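Local coordinates for protein serine protease inhibitor (Thermoanaerobacter tengcongensis, PDB 2PEF) that probably inhibits serine-type endopeptidases as a member of the serpin family, and is captured here in the latent state, at residues Lys3-Phe9 with Lys72-Tyr77; Met158-Val164 with Ala327-Ile333; Ala226-Asp230 with Arg349-Phe353. One frame throughout, in Å; residues are numbered along the deposited sequence.

From the N terminus, contact 1 is the first to close: Lys-3-Phe-9, leading into helix 7-22, packs on helix 67-80 and shuts a loop of 62 largely helical residues. Contact 2 opens later, at 158-164, and closes with 327-333 after 162 intervening residues. Contact 3 opens inside that span at 226-230 and closes beyond it at 349-353, so contacts 2 and 3 cross rather than nest. Contact 1 ties the N-terminal lead-in and first turn of helix 7-22 to helix 67-80, contact 2 pairs strands of sheet A, and contact 3 pairs strands of sheet B. Contacts 2 and 3 lie on opposite sides of the chain's centre, with nearest atoms about 11 Å apart; none of the three touch.

Contact 1 of 3, residues Lys3-Phe9 with Lys72-Tyr77; sequences KNIDEKF and KYLYTY
At the centre sits an aromatic cluster of Phe-9, Tyr-73 and Tyr-77, where the start of the N-terminal serpin helix 7-22 meets helix 67-80. Phe-9 (chi1 t) points toward the other helix: its CD1 lies 3.5 Å from Tyr-73 CB and its CE2 4.0 Å from Tyr-77 CD1, both ring pairs oblique, while Leu-74 CD2 meets the ring edge, 4.0 Å from CE1. Tyr-73 (chi1 m) is sandwiched: Phe-9 CB stands 3.8 Å from its ring centroid over one face, and Lys-3 CD, at the same distance, over the opposite face, both CH-pi contacts. Ile-5 fills the adjoining gap, CD1 3.8 Å from Tyr-77 CB. Tyr-77 OH leaves the cluster to bond Asp-357. Residues 3-5 run extended, with Lys-3 CA 5.3 Å from Lys-72 CA, and helix 7-22 then begins behind Asp-6. That residue is the N-cap (chi1 p), its OD1 accepting from Phe-9 N at 2.9 Å; its OD2 accepts a hydrogen bond from Tyr-73 OH at 2.7 Å, so one carboxylate serves both helices. At the outer edge Lys-3 N donates to Thr-76 OG1 at 2.9 Å, and Thr-76 OG1 in turn donates to Lys-72 O at 2.7 Å.

Contact 2 of 3, residues Met158-Val164 with Ala327-Ile333; sequences MYLINAV and AVTSVDI
Tyr-159, Leu-160 and Ala-327 lose the most surface in this buried antiparallel pairing of 158-164 with 327-331, whose axes approach to 4.7 Å with directions 165° apart. Leu-160 (chi1 m) faces Val-331 in a hydrogen-bonded pair: Val-331 N to Leu-160 O is 2.8 Å, and Leu-160 N to Val-331 O a longer 3.3 Å. Their side chains meet at CD1 and CG1, 4.1 Å apart, on the face carrying Asn-162, Thr-329, Val-164 and Ala-327, which helix 35-46 packs against. Ala-327 closes the other end opposite Val-164, with both N-to-O bonds 2.9 Å; between them Asn-162 and Thr-329 pair likewise at 2.9 Å each way. Ile-161 with Ser-330 and Ala-163 with Val-328 are the non-hydrogen-bonded pairs, their side chains on the other face. Beyond Val-331 the chain turns at Asp-332 (phi/psi 84/3), bringing Ile-333 CG1 over the Tyr-159 ring, 3.5 Å from its centroid, a CH-pi contact; Tyr-159 OH bonds Asp-156. On its other side strand 322-331 bonds to 310-318 (Val-328 with Lys-313, Ser-330 with Leu-311), so it is the reactive-centre loop inserted as the fourth strand of sheet A, as expected for this latent-state serpin.

Contact 3 of 3, residues Ala226-Asp230 with Arg349-Phe353; sequences AILPD and RPFIF
This is a short antiparallel strand pairing in sheet B of the serpin fold, joining the end of strand 222-229 to strand 345-357 just after the corner at Arg-349. The axes come within 4.6 Å, but their directions differ by 143°, so the pair is strongly twisted and splays beyond its one hydrogen-bonded pair. There Ile-227 N donates to Ile-352 O at 2.8 Å, and Ile-352 N to Ile-227 O at 2.9 Å. Ala-226 and Phe-353 form the neighbouring non-hydrogen-bonded pair, CA atoms 4.5 Å apart. Ile-227 and Ile-352, both chi1 m, share a face, CB to CB 4.3 Å, and Pro-229 CG reaches Ile-352 CD1 at 3.7 Å; helix 235-241 packs against these three side chains. The Phe-351 ring (chi1 p) packs on Leu-263 and Phe-266 of strand 255-273. Leu-228 (chi1 t) reaches across the strand ends, its CD1 3.2 Å from Pro-350 O and 3.8 Å from Arg-349 CB. The next hydrogen-bonded pair in register would be Pro-229 with Pro-350, yet neither proline nitrogen carries a hydrogen to donate. Water 2 steps in, donating to Pro-229 O at 2.7 Å and Pro-350 O at 2.8 Å, so solvent satisfies both carbonyls where the strands part.

Contact 1 of 3, residues Lys3-Phe9 with Lys72-Tyr77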
loop_
_atom_site.group_PDB
_atom_site.type_symbol
_atom_site.label_atom_id
_atom_site.label_comp_id
_atom_site.label_asym_id
_atom_site.label_seq_id
_atom_site.Cartn_x
_atom_site.Cartn_y
_atom_site.Cartn_z
ATOM N N LYS A 3 0.176 19.977 9.566
ATOM C CA LYS A 3 -1.266 20.071 9.763
ATOM C C LYS A 3 -1.687 18.848 10.552
ATOM O O LYS A 3 -1.502 17.708 10.106
ATOM C CB LYS A 3 -2.014 20.147 8.429
ATOM C CG LYS A 3 -3.504 20.441 8.562
ATOM C CD LYS A 3 -4.146 20.671 7.200
ATOM C CE LYS A 3 -5.620 21.026 7.327
ATOM N NZ LYS A 3 -5.841 22.412 7.826
ATOM N N ASN A 4 -2.239 19.093 11.735
ATOM C CA ASN A 4 -2.556 18.030 12.672
ATOM C C ASN A 4 -3.506 17.013 12.065
ATOM O O ASN A 4 -4.511 17.378 11.448
ATOM C CB ASN A 4 -3.128 18.615 13.968
ATOM C CG ASN A 4 -2.143 19.533 14.685
ATOM O OD1 ASN A 4 -2.542 20.448 15.401
ATOM N ND2 ASN A 4 -0.848 19.290 14.487
ATOM N N ILE A 5 -3.162 15.737 12.214
ATOM C CA ILE A 5 -4.026 14.663 11.746
ATOM C C ILE A 5 -5.353 14.782 12.485
ATOM O O ILE A 5 -5.391 14.798 13.718
ATOM C CB ILE A 5 -3.392 13.260 11.948
ATOM C CG1 ILE A 5 -1.976 13.193 11.341
ATOM C CG2 ILE A 5 -4.302 12.164 11.390
ATOM C CD1 ILE A 5 -1.878 13.520 9.845
ATOM N N ASP A 6 -6.424 14.908 11.709
ATOM C CA ASP A 6 -7.764 15.144 12.233
ATOM C C ASP A 6 -8.755 14.148 11.639
ATOM O O ASP A 6 -8.379 13.304 10.820
ATOM C CB ASP A 6 -8.204 16.591 11.944
ATOM C CG ASP A 6 -8.148 16.953 10.455
ATOM O OD1 ASP A 6 -8.018 16.054 9.596
ATOM O OD2 ASP A 6 -8.244 18.158 10.138
ATOM N N GLU A 7 -10.022 14.267 12.032
ATOM C CA GLU A 7 -11.055 13.339 11.578
ATOM C C GLU A 7 -11.296 13.422 10.068
ATOM O O GLU A 7 -11.587 12.410 9.434
ATOM C CB GLU A 7 -12.360 13.548 12.351
ATOM C CG GLU A 7 -12.260 13.279 13.850
ATOM N N LYS A 8 -11.166 14.622 9.500
ATOM C CA LYS A 8 -11.297 14.809 8.052
ATOM C C LYS A 8 -10.269 13.978 7.287
ATOM O O LYS A 8 -10.627 13.229 6.379
ATOM C CB LYS A 8 -11.200 16.289 7.661
ATOM C CG LYS A 8 -11.233 16.536 6.149
ATOM C CD LYS A 8 -11.481 17.999 5.800
ATOM C CE LYS A 8 -12.964 18.360 5.852
ATOM N NZ LYS A 8 -13.808 17.516 4.954
ATOM N N PHE A 9 -8.996 14.102 7.662
ATOM C CA PHE A 9 -7.942 13.311 7.026
ATOM C C PHE A 9 -8.151 11.806 7.212
ATOM O O PHE A 9 -8.019 11.040 6.260
ATOM C CB PHE A 9 -6.548 13.713 7.528
ATOM C CG PHE A 9 -5.442 12.840 6.990
ATOM C CD1 PHE A 9 -4.894 13.086 5.734
ATOM C CD2 PHE A 9 -4.956 11.763 7.734
ATOM C CE1 PHE A 9 -3.873 12.276 5.225
ATOM C CE2 PHE A 9 -3.935 10.944 7.231
ATOM C CZ PHE A 9 -3.395 11.206 5.978
ATOM N N LYS A 72 0.515 18.991 3.540
ATOM C CA LYS A 72 0.725 19.238 4.964
ATOM C C LYS A 72 0.332 18.013 5.787
ATOM O O LYS A 72 1.071 17.593 6.680
ATOM C CB LYS A 72 -0.059 20.470 5.420
ATOM C CG LYS A 72 0.383 21.755 4.745
ATOM C CD LYS A 72 -0.166 22.977 5.458
ATOM C CE LYS A 72 0.298 24.259 4.783
ATOM N NZ LYS A 72 -0.429 24.520 3.510
ATOM N N TYR A 73 -0.827 17.440 5.471
ATOM C CA TYR A 73 -1.312 16.240 6.152
ATOM C C TYR A 73 -0.331 15.074 6.030
ATOM O O TYR A 73 -0.006 14.410 7.018
ATOM C CB TYR A 73 -2.653 15.802 5.564
ATOM C CG TYR A 73 -3.894 16.461 6.123
ATOM C CD1 TYR A 73 -4.892 16.927 5.263
ATOM C CD2 TYR A 73 -4.095 16.598 7.497
ATOM C CE1 TYR A 73 -6.049 17.514 5.754
ATOM C CE2 TYR A 73 -5.254 17.188 8.000
ATOM C CZ TYR A 73 -6.226 17.639 7.120
ATOM O OH TYR A 73 -7.374 18.225 7.597
ATOM N N LEU A 74 0.127 14.816 4.807
ATOM C CA LEU A 74 0.992 13.669 4.549
ATOM C C LEU A 74 2.376 13.858 5.159
ATOM O O LEU A 74 2.939 12.924 5.734
ATOM C CB LEU A 74 1.079 13.377 3.049
ATOM C CG LEU A 74 -0.194 12.782 2.437
ATOM C CD1 LEU A 74 -0.030 12.616 0.944
ATOM C CD2 LEU A 74 -0.563 11.447 3.088
ATOM N N TYR A 75 2.908 15.072 5.049
ATOM C CA TYR A 75 4.153 15.416 5.719
ATOM C C TYR A 75 4.046 15.142 7.219
ATOM O O TYR A 75 4.936 14.543 7.807
ATOM C CB TYR A 75 4.523 16.882 5.455
ATOM C CG TYR A 75 5.600 17.420 6.364
ATOM C CD1 TYR A 75 6.941 17.109 6.146
ATOM C CD2 TYR A 75 5.279 18.248 7.440
ATOM C CE1 TYR A 75 7.936 17.602 6.978
ATOM C CE2 TYR A 75 6.268 18.745 8.282
ATOM C CZ TYR A 75 7.590 18.419 8.044
ATOM O OH TYR A 75 8.560 18.913 8.882
ATOM N N THR A 76 2.940 15.563 7.825
ATOM C CA THR A 76 2.739 15.393 9.261
ATOM C C THR A 76 2.524 13.919 9.610
ATOM O O THR A 76 3.069 13.420 10.603
ATOM C CB THR A 76 1.553 16.237 9.753
ATOM O OG1 THR A 76 1.704 17.584 9.279
ATOM C CG2 THR A 76 1.485 16.236 11.275
ATOM N N TYR A 77 1.742 13.235 8.779
ATOM C CA TYR A 77 1.478 11.811 8.966
ATOM C C TYR A 77 2.771 11.003 8.946
ATOM O O TYR A 77 3.018 10.198 9.847
ATOM C CB TYR A 77 0.507 11.291 7.903
ATOM C CG TYR A 77 -0.032 9.911 8.202
ATOM C CD1 TYR A 77 -0.765 9.667 9.365
ATOM C CD2 TYR A 77 0.183 8.853 7.321
ATOM C CE1 TYR A 77 -1.269 8.401 9.644
ATOM C CE2 TYR A 77 -0.320 7.577 7.592
ATOM C CZ TYR A 77 -1.041 7.360 8.755
ATOM O OH TYR A 77 -1.532 6.103 9.029
#

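Contact 2 of 3, residues Met158-Val164 with Ala327-Ile333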
loop_
_atom_site.group_PDB
_atom_site.type_symbol
_atom_site.label_atom_id
_atom_site.label_comp_id
_atom_site.label_asym_id
_atom_site.label_seq_id
_atom_site.Cartn_x
_atom_site.Cartn_y
_atom_site.Cartn_z
ATOM N N MET A 158 10.479 11.116 -16.905
ATOM C CA MET A 158 10.377 11.228 -15.450
ATOM C C MET A 158 9.646 10.057 -14.799
ATOM O O MET A 158 8.602 9.622 -15.279
ATOM C CB MET A 158 9.722 12.552 -15.025
ATOM C CG MET A 158 9.735 12.760 -13.505
ATOM S SD MET A 158 8.541 13.941 -12.858
ATOM C CE MET A 158 9.549 15.415 -12.805
ATOM N N TYR A 159 10.217 9.554 -13.706
ATOM C CA TYR A 159 9.546 8.581 -12.861
ATOM C C TYR A 159 9.407 9.153 -11.454
ATOM O O TYR A 159 10.293 9.861 -10.969
ATOM C CB TYR A 159 10.341 7.279 -12.768
ATOM C CG TYR A 159 10.657 6.565 -14.065
ATOM C CD1 TYR A 159 11.880 5.919 -14.230
ATOM C CD2 TYR A 159 9.739 6.515 -15.116
ATOM C CE1 TYR A 159 12.187 5.246 -15.402
ATOM C CE2 TYR A 159 10.038 5.843 -16.296
ATOM C CZ TYR A 159 11.264 5.210 -16.428
ATOM O OH TYR A 159 11.574 4.545 -17.585
ATOM N N LEU A 160 8.295 8.826 -10.804
ATOM C CA LEU A 160 8.096 9.126 -9.393
ATOM C C LEU A 160 7.871 7.795 -8.691
ATOM O O LEU A 160 7.088 6.967 -9.156
ATOM C CB LEU A 160 6.901 10.063 -9.185
ATOM C CG LEU A 160 6.924 11.401 -9.939
ATOM C CD1 LEU A 160 6.316 11.271 -11.343
ATOM C CD2 LEU A 160 6.190 12.474 -9.155
ATOM N N ILE A 161 8.576 7.583 -7.586
ATOM C CA ILE A 161 8.544 6.294 -6.901
ATOM C C ILE A 161 8.436 6.484 -5.398
ATOM O O ILE A 161 9.160 7.291 -4.812
ATOM C CB ILE A 161 9.801 5.425 -7.216
ATOM C CG1 ILE A 161 9.985 5.253 -8.730
ATOM C CG2 ILE A 161 9.690 4.053 -6.535
ATOM C CD1 ILE A 161 11.323 4.676 -9.144
ATOM N N ASN A 162 7.522 5.739 -4.783
ATOM C CA ASN A 162 7.496 5.608 -3.334
ATOM C C ASN A 162 7.802 4.178 -2.902
ATOM O O ASN A 162 7.420 3.230 -3.582
ATOM C CB ASN A 162 6.136 6.025 -2.783
ATOM C CG ASN A 162 5.943 5.599 -1.343
ATOM O OD1 ASN A 162 5.504 4.485 -1.074
ATOM N ND2 ASN A 162 6.294 6.477 -0.408
ATOM N N ALA A 163 8.482 4.042 -1.767
ATOM C CA ALA A 163 8.670 2.752 -1.109
ATOM C C ALA A 163 8.296 2.824 0.368
ATOM O O ALA A 163 8.575 3.816 1.044
ATOM C CB ALA A 163 10.103 2.261 -1.274
ATOM N N VAL A 164 7.639 1.770 0.847
ATOM C CA VAL A 164 7.298 1.612 2.260
ATOM C C VAL A 164 7.861 0.276 2.737
ATOM O O VAL A 164 7.694 -0.743 2.058
ATOM C CB VAL A 164 5.760 1.657 2.481
ATOM C CG1 VAL A 164 5.393 1.269 3.920
ATOM C CG2 VAL A 164 5.215 3.025 2.161
ATOM N N ALA A 327 6.218 -2.315 0.050
ATOM C CA ALA A 327 5.462 -1.815 -1.086
ATOM C C ALA A 327 6.262 -0.809 -1.889
ATOM O O ALA A 327 7.075 -0.056 -1.349
ATOM C CB ALA A 327 4.153 -1.195 -0.633
ATOM N N VAL A 328 6.036 -0.829 -3.194
ATOM C CA VAL A 328 6.538 0.205 -4.075
ATOM C C VAL A 328 5.386 0.647 -4.955
ATOM O O VAL A 328 4.586 -0.175 -5.406
ATOM C CB VAL A 328 7.705 -0.298 -4.964
ATOM C CG1 VAL A 328 8.108 0.763 -5.989
ATOM C CG2 VAL A 328 8.907 -0.686 -4.110
ATOM N N THR A 329 5.284 1.958 -5.147
ATOM C CA THR A 329 4.381 2.522 -6.143
ATOM C C THR A 329 5.195 3.395 -7.093
ATOM O O THR A 329 5.916 4.288 -6.661
ATOM C CB THR A 329 3.249 3.353 -5.505
ATOM O OG1 THR A 329 2.656 2.617 -4.429
ATOM C CG2 THR A 329 2.179 3.687 -6.547
ATOM N N SER A 330 5.083 3.112 -8.386
ATOM C CA SER A 330 5.782 3.902 -9.390
ATOM C C SER A 330 4.799 4.591 -10.332
ATOM O O SER A 330 3.705 4.081 -10.604
ATOM C CB SER A 330 6.783 3.045 -10.172
ATOM O OG SER A 330 6.128 1.977 -10.826
ATOM N N VAL A 331 5.196 5.768 -10.812
ATOM C CA VAL A 331 4.412 6.529 -11.776
ATOM C C VAL A 331 5.260 6.746 -13.028
ATOM O O VAL A 331 6.390 7.239 -12.946
ATOM C CB VAL A 331 3.951 7.885 -11.179
ATOM C CG1 VAL A 331 3.222 8.729 -12.225
ATOM C CG2 VAL A 331 3.070 7.664 -9.953
ATOM N N ASP A 332 4.698 6.355 -14.176
ATOM C CA ASP A 332 5.335 6.446 -15.507
ATOM C C ASP A 332 6.287 5.299 -15.905
ATOM O O ASP A 332 6.896 5.347 -16.978
ATOM C CB ASP A 332 5.965 7.825 -15.773
ATOM C CG ASP A 332 5.229 8.612 -16.846
ATOM O OD1 ASP A 332 5.429 9.845 -16.918
ATOM O OD2 ASP A 332 4.460 8.005 -17.626
ATOM N N ILE A 333 6.416 4.288 -15.049
ATOM C CA ILE A 333 7.141 3.071 -15.417
ATOM C C ILE A 333 6.152 2.072 -16.024
ATOM O O ILE A 333 5.217 1.626 -15.355
ATOM C CB ILE A 333 7.899 2.430 -14.218
ATOM C CG1 ILE A 333 9.060 3.324 -13.769
ATOM C CG2 ILE A 333 8.428 1.041 -14.594
ATOM C CD1 ILE A 333 9.739 2.889 -12.471
HETATM O O HOH W 1 8.005 9.776 -18.350
#

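Contact 3 of 3, residues Ala226-Asp230 with Arg349-Phe353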
loop_
_atom_site.group_PDB
_atom_site.type_symbol
_atom_site.label_atom_id
_atom_site.label_comp_id
_atom_site.label_asym_id
_atom_site.label_seq_id
_atom_site.Cartn_x
_atom_site.Cartn_y
_atom_site.Cartn_z
ATOM N N ALA A 226 -7.410 -9.290 11.356
ATOM C CA ALA A 226 -7.820 -10.463 10.574
ATOM C C ALA A 226 -9.337 -10.540 10.551
ATOM O O ALA A 226 -9.972 -10.460 11.601
ATOM C CB ALA A 226 -7.234 -11.742 11.163
ATOM N N ILE A 227 -9.916 -10.677 9.356
ATOM C CA ILE A 227 -11.371 -10.689 9.195
ATOM C C ILE A 227 -11.788 -11.915 8.397
ATOM O O ILE A 227 -11.301 -12.130 7.294
ATOM C CB ILE A 227 -11.878 -9.409 8.485
ATOM C CG1 ILE A 227 -11.489 -8.161 9.280
ATOM C CG2 ILE A 227 -13.402 -9.471 8.267
ATOM C CD1 ILE A 227 -11.641 -6.879 8.502
ATOM N N LEU A 228 -12.682 -12.716 8.967
ATOM C CA LEU A 228 -13.105 -13.958 8.339
ATOM C C LEU A 228 -14.582 -13.914 7.945
ATOM O O LEU A 228 -15.454 -14.056 8.799
ATOM C CB LEU A 228 -12.854 -15.141 9.284
ATOM C CG LEU A 228 -13.167 -16.548 8.771
ATOM C CD1 LEU A 228 -12.065 -17.039 7.836
ATOM C CD2 LEU A 228 -13.331 -17.492 9.953
ATOM N N PRO A 229 -14.865 -13.694 6.649
ATOM C CA PRO A 229 -16.248 -13.772 6.171
ATOM C C PRO A 229 -16.830 -15.170 6.391
ATOM O O PRO A 229 -16.129 -16.167 6.222
ATOM C CB PRO A 229 -16.116 -13.454 4.679
ATOM C CG PRO A 229 -14.846 -12.660 4.582
ATOM C CD PRO A 229 -13.939 -13.327 5.562
ATOM N N ASP A 230 -18.099 -15.230 6.782
ATOM C CA ASP A 230 -18.738 -16.510 7.093
ATOM C C ASP A 230 -19.303 -17.194 5.850
ATOM O O ASP A 230 -19.195 -16.663 4.745
ATOM C CB ASP A 230 -19.780 -16.365 8.220
ATOM C CG ASP A 230 -21.037 -15.600 7.804
ATOM O OD1 ASP A 230 -21.363 -15.499 6.598
ATOM O OD2 ASP A 230 -21.729 -15.107 8.720
ATOM N N ARG A 349 -11.431 -21.329 4.290
ATOM C CA ARG A 349 -11.673 -20.193 5.164
ATOM C C ARG A 349 -10.711 -19.053 4.811
ATOM O O ARG A 349 -9.805 -18.731 5.591
ATOM C CB ARG A 349 -11.542 -20.594 6.637
ATOM C CG ARG A 349 -12.478 -21.720 7.059
ATOM C CD ARG A 349 -12.705 -21.712 8.558
ATOM N NE ARG A 349 -11.479 -21.991 9.302
ATOM C CZ ARG A 349 -11.296 -21.694 10.584
ATOM N NH1 ARG A 349 -12.256 -21.096 11.277
ATOM N NH2 ARG A 349 -10.144 -21.986 11.173
ATOM N N PRO A 350 -10.913 -18.426 3.634
ATOM C CA PRO A 350 -10.044 -17.316 3.260
ATOM C C PRO A 350 -10.347 -16.123 4.154
ATOM O O PRO A 350 -11.403 -16.089 4.801
ATOM C CB PRO A 350 -10.444 -17.025 1.811
ATOM C CG PRO A 350 -11.846 -17.493 1.713
ATOM C CD PRO A 350 -11.950 -18.676 2.613
ATOM N N PHE A 351 -9.426 -15.167 4.212
ATOM C CA PHE A 351 -9.592 -14.026 5.096
ATOM C C PHE A 351 -8.980 -12.747 4.556
ATOM O O PHE A 351 -8.115 -12.778 3.687
ATOM C CB PHE A 351 -9.056 -14.337 6.502
ATOM C CG PHE A 351 -7.582 -14.631 6.555
ATOM C CD1 PHE A 351 -6.661 -13.608 6.794
ATOM C CD2 PHE A 351 -7.111 -15.931 6.402
ATOM C CE1 PHE A 351 -5.297 -13.877 6.860
ATOM C CE2 PHE A 351 -5.747 -16.208 6.466
ATOM C CZ PHE A 351 -4.841 -15.179 6.701
ATOM N N ILE A 352 -9.465 -11.630 5.086
ATOM C CA ILE A 352 -8.970 -10.302 4.758
ATOM C C ILE A 352 -8.099 -9.887 5.931
ATOM O O ILE A 352 -8.390 -10.236 7.072
ATOM C CB ILE A 352 -10.152 -9.299 4.557
ATOM C CG1 ILE A 352 -10.910 -9.594 3.257
ATOM C CG2 ILE A 352 -9.675 -7.837 4.539
ATOM C CD1 ILE A 352 -11.936 -10.697 3.356
ATOM N N PHE A 353 -7.014 -9.175 5.661
ATOM C CA PHE A 353 -6.190 -8.668 6.750
ATOM C C PHE A 353 -5.721 -7.255 6.463
ATOM O O PHE A 353 -5.742 -6.797 5.315
ATOM C CB PHE A 353 -4.992 -9.589 7.015
ATOM C CG PHE A 353 -3.984 -9.584 5.912
ATOM C CD1 PHE A 353 -2.941 -8.661 5.906
ATOM C CD2 PHE A 353 -4.076 -10.502 4.881
ATOM C CE1 PHE A 353 -2.014 -8.648 4.870
ATOM C CE2 PHE A 353 -3.156 -10.495 3.838
ATOM C CZ PHE A 353 -2.118 -9.569 3.836
HETATM O O HOH W 2 -13.923 -17.220 4.996
#